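Local atomic coordinates of response regulator receiver protein (Desulfuromonas acetoxidans, PDB entry 2ZAY), a protein that belongs to the response regulators, probably taking part in two-component signalling; this piece is its CheY-like receiver domain. Residues A[54-59]-A[81-86]; A[66-71]-A[103-108]; A[9-14]-A[31-36]; A[86-91]-A[111-116]. All coordinates share one frame; numbering follows the deposited sequence.

Contact 1: A[54-59]-A[81-86]; sequences HLIITE and ASIPVI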
loop_
_atom_site.group_PDB
_atom_site.type_symbol
_atom_site.label_atom_id
_atom_site.label_comp_id
_atom_site.label_asym_id
_atom_site.label_seq_id
_atom_site.Cartn_x
_atom_site.Cartn_y
_atom_site.Cartn_z
ATOM N N HIS A 54 1.965 -6.557 7.595
ATOM C CA HIS A 54 3.262 -7.016 7.094
ATOM C C HIS A 54 3.684 -6.158 5.908
ATOM O O HIS A 54 4.870 -6.029 5.601
ATOM C CB HIS A 54 3.198 -8.477 6.640
ATOM C CG HIS A 54 2.995 -9.454 7.754
ATOM N ND1 HIS A 54 1.746 -9.887 8.144
ATOM C CD2 HIS A 54 3.882 -10.079 8.565
ATOM C CE1 HIS A 54 1.872 -10.740 9.147
ATOM N NE2 HIS A 54 3.158 -10.873 9.422
ATOM N N LEU A 55 2.698 -5.583 5.232
ATOM C CA LEU A 55 2.967 -4.744 4.074
ATOM C C LEU A 55 1.827 -3.750 3.908
ATOM O O LEU A 55 0.681 -4.049 4.238
ATOM C CB LEU A 55 3.123 -5.614 2.822
ATOM C CG LEU A 55 3.489 -4.867 1.538
ATOM C CD1 LEU A 55 4.306 -5.770 0.625
ATOM C CD2 LEU A 55 2.224 -4.404 0.856
ATOM N N ILE A 56 2.146 -2.569 3.390
ATOM C CA ILE A 56 1.147 -1.524 3.213
ATOM C C ILE A 56 1.068 -1.110 1.759
ATOM O O ILE A 56 2.089 -0.978 1.081
ATOM C CB ILE A 56 1.496 -0.293 4.091
ATOM C CG1 ILE A 56 1.456 -0.699 5.570
ATOM C CG2 ILE A 56 0.531 0.860 3.806
ATOM C CD1 ILE A 56 2.013 0.342 6.513
ATOM N N ILE A 57 -0.154 -0.934 1.271
ATOM C CA ILE A 57 -0.369 -0.516 -0.109
ATOM C C ILE A 57 -1.157 0.787 -0.012
ATOM O O ILE A 57 -2.235 0.819 0.582
ATOM C CB ILE A 57 -1.220 -1.542 -0.881
ATOM C CG1 ILE A 57 -0.509 -2.894 -0.926
ATOM C CG2 ILE A 57 -1.501 -1.030 -2.285
ATOM C CD1 ILE A 57 -1.386 -4.022 -1.481
ATOM N N THR A 58 -0.632 1.861 -0.582
ATOM C CA THR A 58 -1.346 3.126 -0.502
ATOM C C THR A 58 -1.459 3.850 -1.827
ATOM O O THR A 58 -0.574 3.763 -2.677
ATOM C CB THR A 58 -0.675 4.096 0.497
ATOM O OG1 THR A 58 -1.434 5.308 0.553
ATOM C CG2 THR A 58 0.757 4.432 0.059
ATOM N N GLU A 59 -2.572 4.555 -2.002
ATOM C CA GLU A 59 -2.783 5.352 -3.197
ATOM C C GLU A 59 -1.717 6.443 -3.080
ATOM O O GLU A 59 -1.464 6.941 -1.985
ATOM C CB GLU A 59 -4.179 5.978 -3.159
ATOM C CG GLU A 59 -4.556 6.764 -4.399
ATOM C CD GLU A 59 -5.988 7.276 -4.338
ATOM O OE1 GLU A 59 -6.498 7.762 -5.371
ATOM O OE2 GLU A 59 -6.597 7.197 -3.250
ATOM N N ALA A 81 8.223 1.908 10.929
ATOM C CA ALA A 81 9.288 2.439 10.081
ATOM C C ALA A 81 9.932 1.491 9.080
ATOM O O ALA A 81 10.503 1.948 8.085
ATOM C CB ALA A 81 10.361 3.071 10.951
ATOM N N SER A 82 9.868 0.186 9.341
ATOM C CA SER A 82 10.462 -0.781 8.428
ATOM C C SER A 82 9.452 -1.576 7.608
ATOM O O SER A 82 9.846 -2.411 6.800
ATOM C CB SER A 82 11.376 -1.752 9.186
ATOM O OG SER A 82 12.556 -1.097 9.618
ATOM N N ILE A 83 8.159 -1.325 7.805
ATOM C CA ILE A 83 7.141 -2.052 7.034
ATOM C C ILE A 83 7.232 -1.613 5.578
ATOM O O ILE A 83 7.266 -0.419 5.292
ATOM C CB ILE A 83 5.722 -1.749 7.540
ATOM C CG1 ILE A 83 5.558 -2.254 8.979
ATOM C CG2 ILE A 83 4.699 -2.397 6.608
ATOM C CD1 ILE A 83 4.223 -1.843 9.629
ATOM N N PRO A 84 7.278 -2.569 4.636
ATOM C CA PRO A 84 7.368 -2.158 3.228
ATOM C C PRO A 84 6.090 -1.493 2.737
ATOM O O PRO A 84 4.989 -1.864 3.146
ATOM C CB PRO A 84 7.667 -3.468 2.498
ATOM C CG PRO A 84 6.994 -4.508 3.366
ATOM C CD PRO A 84 7.352 -4.037 4.766
ATOM N N VAL A 85 6.243 -0.507 1.859
ATOM C CA VAL A 85 5.085 0.217 1.330
ATOM C C VAL A 85 5.088 0.217 -0.194
ATOM O O VAL A 85 6.085 0.580 -0.827
ATOM C CB VAL A 85 5.066 1.690 1.834
ATOM C CG1 VAL A 85 3.751 2.370 1.421
ATOM C CG2 VAL A 85 5.218 1.726 3.360
ATOM N N ILE A 86 3.970 -0.207 -0.778
ATOM C CA ILE A 86 3.812 -0.238 -2.232
ATOM C C ILE A 86 2.904 0.923 -2.616
ATOM O O ILE A 86 1.879 1.144 -1.970
ATOM C CB ILE A 86 3.126 -1.544 -2.715
ATOM C CG1 ILE A 86 4.072 -2.740 -2.549
ATOM C CG2 ILE A 86 2.702 -1.399 -4.192
ATOM C CD1 ILE A 86 3.446 -4.050 -2.986
#
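I56 and I83 form the apolar centre. I56 CG1 lies 3.8 Å from the CG2 methyl of I83, and I56 CD1 rests on the same methyl. The two side chains cross at about a right angle. I56 shares its face of the sheet with V85. Further along, T58 CG2 meets V85 CG1 at 3.9 Å. L55 packs against P84 and I86. Its CG is anti to the backbone N (chi1 -177°), beside the P84 ring, with L55 CG 4.0 Å from P84 CG. Both L55 methyls then border I86 CD1. V125 of helix 115-129 covers L55 and P84.

Strands 55-59 and 85-89 are parallel neighbours in the receiver sheet. They belong to one beta-alpha-beta unit, whose helix is 67-75. I56 pairs with V85 and I57 with I86.

Three backbone bonds join the two segments. I56 N gives to P84 O at 2.9 Å, and I56 O takes I86 N at 2.8 Å. T58 N gives to I86 O at 3.0 Å. V85 CA adds a CA-H...O contact to I56 O.

At the outer end, P84 CD sits 3.3 Å from H54 O; that oxygen hydrogen-bonds Y130 OH. H54 ND1 bonds R10 N. At the other end, T58 OG1 bonds E59 O at 3.0 Å, with the donor tilted from the carbonyl plane.

Contact 2: A[66-71]-A[103-108]; sequences SGMDLF and MGFIDF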
loop_
_atom_site.group_PDB
_atom_site.type_symbol
_atom_site.label_atom_id
_atom_site.label_comp_id
_atom_site.label_asym_id
_atom_site.label_seq_id
_atom_site.Cartn_x
_atom_site.Cartn_y
_atom_site.Cartn_z
ATOM N N SER A 66 -1.252 12.860 1.261
ATOM C CA SER A 66 -0.845 11.985 0.168
ATOM C C SER A 66 -0.180 10.688 0.619
ATOM O O SER A 66 0.101 10.491 1.804
ATOM C CB SER A 66 0.120 12.731 -0.750
ATOM O OG SER A 66 1.398 12.817 -0.145
ATOM N N GLY A 67 0.062 9.807 -0.347
ATOM C CA GLY A 67 0.722 8.545 -0.059
ATOM C C GLY A 67 2.135 8.820 0.427
ATOM O O GLY A 67 2.663 8.089 1.263
ATOM N N MET A 68 2.757 9.873 -0.102
ATOM C CA MET A 68 4.111 10.236 0.325
ATOM C C MET A 68 4.085 10.752 1.764
ATOM O O MET A 68 5.028 10.530 2.524
ATOM C CB MET A 68 4.715 11.307 -0.592
ATOM C CG MET A 68 5.150 10.793 -1.957
ATOM S SD MET A 68 6.018 12.049 -2.956
ATOM C CE MET A 68 4.642 13.118 -3.372
ATOM N N ASP A 69 3.004 11.439 2.134
ATOM C CA ASP A 69 2.859 11.959 3.493
ATOM C C ASP A 69 2.705 10.783 4.444
ATOM O O ASP A 69 3.283 10.767 5.531
ATOM C CB ASP A 69 1.624 12.860 3.613
ATOM C CG ASP A 69 1.783 14.173 2.874
ATOM O OD1 ASP A 69 2.885 14.758 2.950
ATOM O OD2 ASP A 69 0.805 14.622 2.231
ATOM N N LEU A 70 1.916 9.799 4.024
ATOM C CA LEU A 70 1.693 8.601 4.827
ATOM C C LEU A 70 3.020 7.866 4.984
ATOM O O LEU A 70 3.375 7.439 6.081
ATOM C CB LEU A 70 0.671 7.678 4.150
ATOM C CG LEU A 70 0.393 6.334 4.845
ATOM C CD1 LEU A 70 -0.029 6.587 6.281
ATOM C CD2 LEU A 70 -0.698 5.568 4.096
ATOM N N PHE A 71 3.747 7.715 3.879
ATOM C CA PHE A 71 5.037 7.039 3.918
ATOM C C PHE A 71 5.939 7.699 4.967
ATOM O O PHE A 71 6.546 7.018 5.798
ATOM C CB PHE A 71 5.718 7.122 2.554
ATOM C CG PHE A 71 7.023 6.374 2.480
ATOM C CD1 PHE A 71 7.046 5.022 2.162
ATOM C CD2 PHE A 71 8.227 7.024 2.734
ATOM C CE1 PHE A 71 8.254 4.320 2.090
ATOM C CE2 PHE A 71 9.437 6.342 2.670
ATOM C CZ PHE A 71 9.456 4.983 2.345
ATOM N N MET A 103 12.323 7.533 -3.173
ATOM C CA MET A 103 11.944 7.845 -1.787
ATOM C C MET A 103 12.039 6.648 -0.854
ATOM O O MET A 103 12.232 6.810 0.357
ATOM C CB MET A 103 10.487 8.287 -1.726
ATOM C CG MET A 103 10.232 9.746 -1.688
ATOM S SD MET A 103 8.457 9.952 -1.587
ATOM C CE MET A 103 8.186 9.847 0.169
ATOM N N GLY A 104 11.839 5.453 -1.401
ATOM C CA GLY A 104 11.897 4.267 -0.569
ATOM C C GLY A 104 10.692 3.351 -0.695
ATOM O O GLY A 104 10.635 2.306 -0.037
ATOM N N PHE A 105 9.708 3.735 -1.504
ATOM C CA PHE A 105 8.555 2.859 -1.701
ATOM C C PHE A 105 9.141 1.560 -2.247
ATOM O O PHE A 105 9.985 1.585 -3.147
ATOM C CB PHE A 105 7.570 3.473 -2.702
ATOM C CG PHE A 105 6.583 4.430 -2.072
ATOM C CD1 PHE A 105 5.374 3.969 -1.565
ATOM C CD2 PHE A 105 6.885 5.789 -1.951
ATOM C CE1 PHE A 105 4.469 4.846 -0.939
ATOM C CE2 PHE A 105 5.987 6.675 -1.327
ATOM C CZ PHE A 105 4.783 6.201 -0.822
ATOM N N ILE A 106 8.707 0.426 -1.707
ATOM C CA ILE A 106 9.269 -0.852 -2.145
ATOM C C ILE A 106 8.857 -1.259 -3.560
ATOM O O ILE A 106 9.548 -2.048 -4.212
ATOM C CB ILE A 106 8.926 -1.978 -1.141
ATOM C CG1 ILE A 106 9.986 -3.075 -1.230
ATOM C CG2 ILE A 106 7.531 -2.511 -1.405
ATOM C CD1 ILE A 106 9.917 -4.064 -0.093
ATOM N N ASP A 107 7.726 -0.746 -4.029
ATOM C CA ASP A 107 7.270 -1.029 -5.391
ATOM C C ASP A 107 6.273 0.048 -5.814
ATOM O O ASP A 107 5.808 0.842 -4.987
ATOM C CB ASP A 107 6.619 -2.421 -5.507
ATOM C CG ASP A 107 6.774 -3.026 -6.910
ATOM O OD1 ASP A 107 6.965 -2.260 -7.883
ATOM O OD2 ASP A 107 6.701 -4.265 -7.049
ATOM N N PHE A 108 5.962 0.075 -7.105
ATOM C CA PHE A 108 5.033 1.051 -7.664
ATOM C C PHE A 108 4.164 0.340 -8.695
ATOM O O PHE A 108 4.683 -0.309 -9.610
ATOM C CB PHE A 108 5.816 2.180 -8.333
ATOM C CG PHE A 108 4.947 3.226 -8.975
ATOM C CD1 PHE A 108 4.541 4.347 -8.260
ATOM C CD2 PHE A 108 4.535 3.087 -10.299
ATOM C CE1 PHE A 108 3.736 5.323 -8.853
ATOM C CE2 PHE A 108 3.729 4.053 -10.908
ATOM C CZ PHE A 108 3.330 5.175 -10.180
#
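F71 and F105 make the tight part of this contact. Their ring centroids are 4.7 Å apart and their planes differ by 31°. F71 CD1 sits over the centre of the F105 ring. F71 CB also presses on the rim atom F105 CZ, at 3.6 Å. The backbone of helix 67-75 meets the edge of the same ring, with G67 O 3.5 Å from F105 CZ. F71 CG is anti to its backbone N (chi1 -176°), heading across to segment 103-108. There F71 CZ lies 3.7 Å from G104 C. G104 has no side chain, so the ring reaches the backbone directly. V85 and A87 of strand 85-89 also pack on F105.

Both segments carry helix-end motifs. S66 and D69 form a capping box at the start of helix 67-75, with D69 N giving to S66 OG and S66 N to D69 OD2. G104 has positive phi and ends helix 94-103 in a Schellman motif. The contact thus sets the first turns of one receiver helix against the turn that leads into strand 107-110.

The more exposed side is made by two methionines crossing at about a right angle. M68 CG is 3.4 Å from M103 SD. M68 SD lies 3.5 Å from M103 SD, and only the terminal CE of M68 turns off. The first torsion of M103 is displaced from a staggered value (chi1 -98°). Its CE still reaches F71 CD2, at 3.8 Å. No hydrogen bond crosses between the segments.

Contact 3: A[9-14]-A[31-36]; sequences WRIMLV and EGFDII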
loop_
_atom_site.group_PDB
_atom_site.type_symbol
_atom_site.label_atom_id
_atom_site.label_comp_id
_atom_site.label_asym_id
_atom_site.label_seq_id
_atom_site.Cartn_x
_atom_site.Cartn_y
_atom_site.Cartn_z
ATOM N N TRP A 9 -0.850 -13.394 6.508
ATOM C CA TRP A 9 -0.282 -12.125 6.065
ATOM C C TRP A 9 -1.277 -10.969 6.170
ATOM O O TRP A 9 -2.315 -10.967 5.497
ATOM C CB TRP A 9 0.209 -12.239 4.622
ATOM C CG TRP A 9 1.343 -13.217 4.421
ATOM C CD1 TRP A 9 1.277 -14.436 3.811
ATOM C CD2 TRP A 9 2.714 -13.037 4.806
ATOM N NE1 TRP A 9 2.521 -15.025 3.786
ATOM C CE2 TRP A 9 3.421 -14.187 4.391
ATOM C CE3 TRP A 9 3.412 -12.014 5.462
ATOM C CZ2 TRP A 9 4.793 -14.345 4.606
ATOM C CZ3 TRP A 9 4.783 -12.171 5.677
ATOM C CH2 TRP A 9 5.456 -13.330 5.248
ATOM N N ARG A 10 -0.953 -9.991 7.013
ATOM C CA ARG A 10 -1.803 -8.818 7.192
ATOM C C ARG A 10 -1.359 -7.794 6.164
ATOM O O ARG A 10 -0.183 -7.434 6.113
ATOM C CB ARG A 10 -1.625 -8.204 8.586
ATOM C CG ARG A 10 -1.880 -9.154 9.748
ATOM C CD ARG A 10 -1.382 -8.546 11.067
ATOM N NE ARG A 10 -0.883 -9.593 11.952
ATOM C CZ ARG A 10 0.382 -9.720 12.333
ATOM N NH1 ARG A 10 1.305 -8.860 11.921
ATOM N NH2 ARG A 10 0.727 -10.728 13.124
ATOM N N ILE A 11 -2.297 -7.322 5.354
ATOM C CA ILE A 11 -1.983 -6.337 4.330
ATOM C C ILE A 11 -2.902 -5.131 4.499
ATOM O O ILE A 11 -4.117 -5.279 4.422
ATOM C CB ILE A 11 -2.207 -6.924 2.911
ATOM C CG1 ILE A 11 -1.408 -8.219 2.739
ATOM C CG2 ILE A 11 -1.806 -5.900 1.853
ATOM C CD1 ILE A 11 0.097 -8.029 2.685
ATOM N N MET A 12 -2.343 -3.950 4.747
ATOM C CA MET A 12 -3.191 -2.767 4.876
ATOM C C MET A 12 -3.273 -2.068 3.526
ATOM O O MET A 12 -2.260 -1.862 2.864
ATOM C CB MET A 12 -2.647 -1.792 5.929
ATOM C CG MET A 12 -3.449 -0.470 6.029
ATOM S SD MET A 12 -2.909 0.692 7.354
ATOM C CE MET A 12 -3.269 -0.192 8.695
ATOM N N LEU A 13 -4.488 -1.720 3.113
ATOM C CA LEU A 13 -4.698 -1.024 1.845
ATOM C C LEU A 13 -5.342 0.338 2.130
ATOM O O LEU A 13 -6.383 0.403 2.775
ATOM C CB LEU A 13 -5.613 -1.859 0.949
ATOM C CG LEU A 13 -6.095 -1.257 -0.368
ATOM C CD1 LEU A 13 -4.903 -0.950 -1.258
ATOM C CD2 LEU A 13 -7.040 -2.245 -1.056
ATOM N N VAL A 14 -4.721 1.414 1.649
ATOM C CA VAL A 14 -5.230 2.773 1.859
ATOM C C VAL A 14 -5.567 3.393 0.496
ATOM O O VAL A 14 -4.688 3.557 -0.350
ATOM C CB VAL A 14 -4.167 3.677 2.545
ATOM C CG1 VAL A 14 -4.820 4.963 3.032
ATOM C CG2 VAL A 14 -3.500 2.940 3.693
ATOM N N GLU A 31 -6.622 -15.387 -1.908
ATOM C CA GLU A 31 -5.204 -15.710 -1.987
ATOM C C GLU A 31 -4.642 -16.008 -0.598
ATOM O O GLU A 31 -3.550 -16.557 -0.467
ATOM C CB GLU A 31 -4.446 -14.531 -2.600
ATOM C CG GLU A 31 -3.144 -14.894 -3.282
ATOM C CD GLU A 31 -3.354 -15.450 -4.677
ATOM O OE1 GLU A 31 -2.350 -15.705 -5.375
ATOM O OE2 GLU A 31 -4.522 -15.630 -5.081
ATOM N N GLY A 32 -5.386 -15.631 0.438
ATOM C CA GLY A 32 -4.934 -15.871 1.797
ATOM C C GLY A 32 -4.471 -14.622 2.528
ATOM O O GLY A 32 -3.938 -14.706 3.634
ATOM N N PHE A 33 -4.664 -13.460 1.920
ATOM C CA PHE A 33 -4.258 -12.209 2.547
ATOM C C PHE A 33 -5.378 -11.671 3.432
ATOM O O PHE A 33 -6.551 -11.739 3.073
ATOM C CB PHE A 33 -3.897 -11.162 1.484
ATOM C CG PHE A 33 -2.708 -11.537 0.642
ATOM C CD1 PHE A 33 -1.457 -11.722 1.227
ATOM C CD2 PHE A 33 -2.841 -11.714 -0.731
ATOM C CE1 PHE A 33 -0.353 -12.083 0.455
ATOM C CE2 PHE A 33 -1.746 -12.075 -1.516
ATOM C CZ PHE A 33 -0.495 -12.260 -0.920
ATOM N N ASP A 34 -5.001 -11.156 4.597
ATOM C CA ASP A 34 -5.951 -10.571 5.536
ATOM C C ASP A 34 -5.907 -9.074 5.228
ATOM O O ASP A 34 -4.986 -8.380 5.656
ATOM C CB ASP A 34 -5.493 -10.826 6.973
ATOM C CG ASP A 34 -6.521 -10.396 8.001
ATOM O OD1 ASP A 34 -7.506 -9.719 7.629
ATOM O OD2 ASP A 34 -6.335 -10.736 9.188
ATOM N N ILE A 35 -6.895 -8.586 4.483
ATOM C CA ILE A 35 -6.922 -7.182 4.084
ATOM C C ILE A 35 -7.549 -6.202 5.073
ATOM O O ILE A 35 -8.707 -6.334 5.472
ATOM C CB ILE A 35 -7.637 -7.007 2.728
ATOM C CG1 ILE A 35 -6.997 -7.913 1.676
ATOM C CG2 ILE A 35 -7.571 -5.554 2.290
ATOM C CD1 ILE A 35 -5.525 -7.634 1.419
ATOM N N ILE A 36 -6.757 -5.208 5.453
ATOM C CA ILE A 36 -7.185 -4.163 6.366
ATOM C C ILE A 36 -7.393 -2.955 5.459
ATOM O O ILE A 36 -6.448 -2.479 4.831
ATOM C CB ILE A 36 -6.078 -3.878 7.417
ATOM C CG1 ILE A 36 -5.852 -5.137 8.271
ATOM C CG2 ILE A 36 -6.464 -2.684 8.284
ATOM C CD1 ILE A 36 -4.612 -5.077 9.151
#
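I11 and I35 pack on the face of the sheet that they share with F33. In I35, CD1 is folded back rather than extended (chi2 -61°). This puts I35 CD1 3.7 Å from I11 CB. I11 CG1 lies beside the backbone N (chi1 -55°) and meets F33 CD1 at 3.8 Å, and the two side chains cross obliquely. F33 also has W9 CB at its ring edge, in plane, with W9 CB 3.8 Å from F33 CD1. The W9 indole turns off from F33, and its ring meets H54 and Y130 edge-to-face. Helix 22-31 covers this face through L28, which touches F33 and I35.

M12 and I36 lie on the other face. M12 runs out extended as far as SD and then bends (chi3 -65°). The bend brings M12 CE to I36 CG2, at 4.1 Å. V47 and A48 of helix 41-51 lie against M12. R10 and D34 share this face, but their charged groups do not meet: R10 NE is 6.2 Å from D34 OD2. R10 NH1 bonds H52 O instead.

Four backbone bonds join the two segments. D34 N gives to W9 O, and I11 N to D34 O. I36 N gives to I11 O at 2.8 Å, and L13 N to I36 O at 2.7 Å. W9 N is buried with no partner. G32 ends helix 22-31 in a Schellman motif before strand 33-38 begins. Strand 9-14, that helix and strand 33-38 form a beta-alpha-beta crossover, the first of the CheY-like receiver fold.

Contact 4: A[86-91]-A[111-116]; sequences IALSGR and KPVNAI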
loop_
_atom_site.group_PDB
_atom_site.type_symbol
_atom_site.label_atom_id
_atom_site.label_comp_id
_atom_site.label_asym_id
_atom_site.label_seq_id
_atom_site.Cartn_x
_atom_site.Cartn_y
_atom_site.Cartn_z
ATOM N N ILE A 86 3.970 -0.207 -0.778
ATOM C CA ILE A 86 3.812 -0.238 -2.232
ATOM C C ILE A 86 2.904 0.923 -2.616
ATOM O O ILE A 86 1.879 1.144 -1.970
ATOM C CB ILE A 86 3.126 -1.544 -2.715
ATOM C CG1 ILE A 86 4.072 -2.740 -2.549
ATOM C CG2 ILE A 86 2.702 -1.399 -4.192
ATOM C CD1 ILE A 86 3.446 -4.050 -2.986
ATOM N N ALA A 87 3.280 1.672 -3.648
ATOM C CA ALA A 87 2.452 2.780 -4.099
ATOM C C ALA A 87 1.585 2.363 -5.278
ATOM O O ALA A 87 2.033 1.646 -6.171
ATOM C CB ALA A 87 3.321 3.976 -4.499
ATOM N N LEU A 88 0.340 2.822 -5.259
ATOM C CA LEU A 88 -0.624 2.558 -6.315
ATOM C C LEU A 88 -0.962 3.936 -6.877
ATOM O O LEU A 88 -1.319 4.838 -6.130
ATOM C CB LEU A 88 -1.875 1.905 -5.727
ATOM C CG LEU A 88 -2.169 0.446 -6.077
ATOM C CD1 LEU A 88 -0.929 -0.416 -5.922
ATOM C CD2 LEU A 88 -3.308 -0.047 -5.189
ATOM N N SER A 89 -0.842 4.121 -8.185
ATOM C CA SER A 89 -1.143 5.435 -8.724
ATOM C C SER A 89 -1.920 5.418 -10.020
ATOM O O SER A 89 -1.648 4.620 -10.919
ATOM C CB SER A 89 0.145 6.236 -8.922
ATOM O OG SER A 89 -0.139 7.491 -9.518
ATOM N N GLY A 90 -2.896 6.315 -10.096
ATOM C CA GLY A 90 -3.712 6.430 -11.287
ATOM C C GLY A 90 -3.076 7.353 -12.309
ATOM O O GLY A 90 -3.636 7.569 -13.382
ATOM N N ARG A 91 -1.914 7.910 -11.977
ATOM C CA ARG A 91 -1.201 8.801 -12.892
ATOM C C ARG A 91 -0.052 8.017 -13.503
ATOM O O ARG A 91 0.033 7.846 -14.718
ATOM C CB ARG A 91 -0.675 10.026 -12.141
ATOM C CG ARG A 91 -1.779 10.797 -11.462
ATOM C CD ARG A 91 -1.302 12.112 -10.876
ATOM N NE ARG A 91 -2.442 12.893 -10.403
ATOM C CZ ARG A 91 -2.369 14.139 -9.950
ATOM N NH1 ARG A 91 -1.198 14.763 -9.902
ATOM N NH2 ARG A 91 -3.471 14.761 -9.552
ATOM N N LYS A 111 -2.446 2.062 -11.778
ATOM C CA LYS A 111 -3.854 1.690 -11.856
ATOM C C LYS A 111 -4.202 1.737 -13.349
ATOM O O LYS A 111 -3.490 2.365 -14.133
ATOM C CB LYS A 111 -4.725 2.704 -11.102
ATOM C CG LYS A 111 -4.655 2.640 -9.581
ATOM C CD LYS A 111 -5.449 3.793 -8.974
ATOM C CE LYS A 111 -6.113 3.421 -7.649
ATOM N NZ LYS A 111 -5.149 2.997 -6.608
ATOM N N PRO A 112 -5.288 1.063 -13.767
ATOM C CA PRO A 112 -6.187 0.270 -12.927
ATOM C C PRO A 112 -5.468 -0.958 -12.397
ATOM O O PRO A 112 -4.552 -1.481 -13.032
ATOM C CB PRO A 112 -7.331 -0.077 -13.880
ATOM C CG PRO A 112 -6.646 -0.153 -15.201
ATOM C CD PRO A 112 -5.756 1.062 -15.166
ATOM N N VAL A 113 -5.892 -1.408 -11.223
ATOM C CA VAL A 113 -5.293 -2.558 -10.575
ATOM C C VAL A 113 -5.781 -3.887 -11.131
ATOM O O VAL A 113 -6.973 -4.083 -11.360
ATOM C CB VAL A 113 -5.582 -2.536 -9.065
ATOM C CG1 VAL A 113 -4.942 -3.740 -8.389
ATOM C CG2 VAL A 113 -5.067 -1.241 -8.463
ATOM N N ASN A 114 -4.840 -4.793 -11.356
ATOM C CA ASN A 114 -5.154 -6.123 -11.839
ATOM C C ASN A 114 -4.810 -7.079 -10.698
ATOM O O ASN A 114 -3.660 -7.158 -10.266
ATOM C CB ASN A 114 -4.325 -6.456 -13.076
ATOM C CG ASN A 114 -4.533 -7.882 -13.538
ATOM O OD1 ASN A 114 -4.299 -8.830 -12.783
ATOM N ND2 ASN A 114 -4.977 -8.047 -14.781
ATOM N N ALA A 115 -5.815 -7.799 -10.211
ATOM C CA ALA A 115 -5.634 -8.732 -9.105
ATOM C C ALA A 115 -4.481 -9.727 -9.268
ATOM O O ALA A 115 -3.782 -10.022 -8.306
ATOM C CB ALA A 115 -6.940 -9.482 -8.848
ATOM N N ILE A 116 -4.278 -10.250 -10.475
ATOM C CA ILE A 116 -3.197 -11.213 -10.702
ATOM C C ILE A 116 -1.836 -10.540 -10.534
ATOM O O ILE A 116 -0.921 -11.098 -9.922
ATOM C CB ILE A 116 -3.284 -11.834 -12.120
ATOM C CG1 ILE A 116 -4.576 -12.650 -12.252
ATOM C CG2 ILE A 116 -2.078 -12.727 -12.380
ATOM C CD1 ILE A 116 -4.794 -13.244 -13.640
#
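S89 OG is gripped by three groups, while S89 O receives the backbone N-H of K111. R91 N gives to S89 OG at 3.1 Å, closing an ST turn. A92 N and E96 OE2 are its other partners. In the receiver fold this is the C-terminal edge of the sheet, the edge where receivers usually have their acidic site; here D15 and E59 probably lie in it. S89 and K111 probably occupy the positions of the conserved hydroxyl residue and lysine of receiver domains. E59 probably stands where the aspartate usually does.

The bond that crosses the contact runs from K111 N to S89 O, at 2.8 Å. It is nearly straight at hydrogen (176°). The donor stands well above the carbonyl plane. The peptide after K111 is cis, and P112 turns away from segment 86-91.

The side chain of K111 follows the strand end. Its CB lies 3.6 Å from S89 O, and its CD is 3.8 Å from G90 N. The chain bends at its last two torsions. The final one (chi4 60°) places NZ beside L88, with K111 NZ 3.6 Å from L88 CB. The ammonium then makes a salt bridge with D15 OD1, so its polar end is held outside the two segments.

L88 also packs on V113, shortly before helix 115-129 starts, and the two cross at about a right angle. V113 lays its CG2 methyl 3.9 Å from L88 CD2.

How the contacts relate
All four contacts reach one parallel sheet. Contact 3 joins strand 9-14 to outer strand 33-38. Contact 1 lies next to it, with centres about 11 Å apart, and I57 O probably bonds V14 N at 2.8 Å. Contacts 1 and 4 share I86, and T58 O probably bonds L88 N at 2.9 Å. Contact 2 packs beside contact 1, centres about 8 Å apart, where F105 CE1 is 3.5 Å from V85 CG1. Contacts 2 and 3 lie on opposite sides of the chain centre. K111 NZ of contact 4 makes a salt bridge with D15 OD1. D15 follows strand 9-14 and probably belongs to the acidic cluster. A glutamate, E59, probably stands where the phosphoacceptor aspartate usually is.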